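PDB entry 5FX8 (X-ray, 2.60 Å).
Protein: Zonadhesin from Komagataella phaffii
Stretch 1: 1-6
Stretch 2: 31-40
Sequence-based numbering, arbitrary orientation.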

# COMPACT_ATOMS: atom_id res chain seq x y z
N ALA C 1 14.17 -0.66 83.91
CA ALA C 1 14.76 -0.86 82.60
C ALA C 1 16.11 -0.19 82.56
O ALA C 1 16.94 -0.52 81.73
CB ALA C 1 13.86 -0.33 81.48
N PHE C 2 16.31 0.78 83.45
CA PHE C 2 17.59 1.46 83.57
C PHE C 2 18.72 0.44 83.64
O PHE C 2 18.62 -0.56 84.33
CB PHE C 2 17.61 2.36 84.81
CG PHE C 2 18.89 3.09 85.02
CD1 PHE C 2 19.96 2.50 85.67
CD2 PHE C 2 19.03 4.38 84.58
CE1 PHE C 2 21.13 3.17 85.84
CE2 PHE C 2 20.20 5.06 84.77
CZ PHE C 2 21.24 4.46 85.40
N PRO C 3 19.81 0.70 82.92
CA PRO C 3 20.09 1.90 82.14
C PRO C 3 19.61 1.88 80.67
O PRO C 3 20.16 2.59 79.84
CB PRO C 3 21.61 1.96 82.19
CG PRO C 3 22.01 0.53 82.21
CD PRO C 3 20.99 -0.17 83.03
N ILE C 4 18.60 1.09 80.34
CA ILE C 4 18.04 1.19 78.99
C ILE C 4 17.21 2.46 78.91
O ILE C 4 16.26 2.64 79.68
CB ILE C 4 17.19 -0.03 78.65
CG1 ILE C 4 18.06 -1.26 78.52
CG2 ILE C 4 16.39 0.23 77.39
CD1 ILE C 4 17.30 -2.47 78.18
N SER C 5 17.57 3.36 77.99
CA SER C 5 16.84 4.61 77.80
C SER C 5 15.86 4.58 76.64
O SER C 5 14.96 5.42 76.58
CB SER C 5 17.80 5.78 77.58
OG SER C 5 18.72 5.52 76.54
N ASP C 6 16.02 3.64 75.72
CA ASP C 6 15.22 3.60 74.51
C ASP C 6 15.46 2.29 73.80
O ASP C 6 16.51 1.67 73.96
CB ASP C 6 15.57 4.76 73.59
CG ASP C 6 14.46 5.07 72.68
OD1 ASP C 6 13.37 4.49 72.91
OD2 ASP C 6 14.65 5.89 71.77
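Stretch 2, residues 31-40: FSTAGSDETI

A short segment can be held against a distant part of its own chain by very few polar contacts, with one backbone hydrogen bond accompanying a beta bridge and side chains packing around it. Residues 31-40 of this zonadhesin, lying on residues 1-6, illustrate the principle. Stretch 1 begins as a turn, closed by a hydrogen bond from Ile4 N to Ala1 O (2.7 Å) and containing a cis peptide bond before Pro3, and becomes a strand from Ile4 onward. Stretch 2 is extended at its start and irregular thereafter. The two run antiparallel where they meet, with Ile4 and Phe31 forming a non-hydrogen-bonded bridge pair whose CA atoms lie 4.7 Å apart.

The backbone contacts converge on one carbonyl. Ser32 N donates to Pro3 O at 3.1 Å, and the N-H...O angle of 166° makes this a nearly straight hydrogen bond. The same oxygen receives a CA-H...O contact from Phe31 CA at 3.4 Å, so consecutive residues of stretch 2 address a single acceptor.

Apolar packing accompanies this register. Because Ile4 and Phe31 are bridge partners, their side chains emerge on the same face of the sheet, bringing Ile4 CG1 to 3.8 Å from Phe31 CE2. Pro3 meets the edge of the Phe31 ring, where Pro3 CG lies 4.0 Å from Phe31 CD2.

Farther along, stretch 2 bends around the aromatic ring of Phe2, a t rotamer. Asp37 CB lies over one face of the Phe2 ring, 3.6 Å from its centroid, in a CH-pi contact. Thr39 CB approaches the ring edge, 4.1 Å from Phe2 CE1, while Thr33 CG2 reaches Phe2 CZ obliquely at 3.5 Å. Between these contacts, the CA-to-CB bond of Ser36 points away from stretch 1. The contact between the two stretches buries 501 Å², both sides summed.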

# COMPACT_ATOMS: atom_id res chain seq x y z
N PHE C 31 21.72 2.41 75.68
CA PHE C 31 22.13 2.42 77.07
C PHE C 31 22.71 3.78 77.41
O PHE C 31 23.61 4.26 76.72
CB PHE C 31 23.16 1.34 77.36
CG PHE C 31 22.63 -0.06 77.27
CD1 PHE C 31 22.54 -0.70 76.06
CD2 PHE C 31 22.26 -0.75 78.40
CE1 PHE C 31 22.08 -1.97 75.97
CE2 PHE C 31 21.80 -2.02 78.31
CZ PHE C 31 21.71 -2.63 77.09
N SER C 32 22.20 4.40 78.47
CA SER C 32 22.66 5.71 78.89
C SER C 32 22.49 5.85 80.39
O SER C 32 21.74 5.11 81.03
CB SER C 32 21.90 6.83 78.17
OG SER C 32 22.30 8.10 78.66
N THR C 33 23.23 6.80 80.95
CA THR C 33 23.08 7.18 82.35
C THR C 33 23.13 8.70 82.40
O THR C 33 24.09 9.31 81.94
CB THR C 33 24.17 6.54 83.21
OG1 THR C 33 25.44 6.74 82.60
CG2 THR C 33 23.97 5.08 83.29
N ALA C 34 22.06 9.31 82.91
CA ALA C 34 22.04 10.74 83.17
C ALA C 34 21.36 11.10 84.49
O ALA C 34 21.39 12.26 84.88
CB ALA C 34 21.37 11.50 82.03
N GLY C 35 20.73 10.15 85.18
CA GLY C 35 20.44 10.34 86.58
C GLY C 35 21.67 9.90 87.35
O GLY C 35 22.79 10.14 86.89
N SER C 36 21.48 9.25 88.49
CA SER C 36 22.63 8.71 89.20
C SER C 36 22.28 7.40 89.87
O SER C 36 22.70 7.13 91.00
CB SER C 36 23.19 9.71 90.22
OG SER C 36 24.13 10.58 89.62
N ASP C 37 21.51 6.56 89.18
CA ASP C 37 21.41 5.18 89.62
C ASP C 37 22.79 4.53 89.60
O ASP C 37 23.71 4.99 88.93
CB ASP C 37 20.46 4.38 88.72
CG ASP C 37 19.00 4.72 88.93
OD1 ASP C 37 18.63 5.91 88.90
OD2 ASP C 37 18.22 3.76 89.10
N GLU C 38 22.92 3.44 90.33
CA GLU C 38 24.22 2.80 90.46
C GLU C 38 24.43 1.65 89.49
O GLU C 38 25.58 1.30 89.22
CB GLU C 38 24.42 2.30 91.90
CG GLU C 38 23.16 1.71 92.54
CD GLU C 38 23.12 0.18 92.50
OE1 GLU C 38 24.18 -0.43 92.25
OE2 GLU C 38 22.04 -0.40 92.73
N THR C 39 23.35 1.11 88.92
CA THR C 39 23.31 -0.16 88.20
C THR C 39 24.17 -1.24 88.86
O THR C 39 25.41 -1.24 88.80
CB THR C 39 23.65 -0.00 86.71
OG1 THR C 39 23.44 -1.26 86.05
CG2 THR C 39 25.06 0.41 86.46
N ILE C 40 23.48 -2.21 89.46
CA ILE C 40 24.08 -3.17 90.37
C ILE C 40 25.12 -4.02 89.64
O ILE C 40 25.64 -4.98 90.20
CB ILE C 40 23.00 -4.06 91.02
CG1 ILE C 40 21.89 -4.40 90.03
CG2 ILE C 40 22.46 -3.44 92.31
CD1 ILE C 40 20.95 -5.48 90.50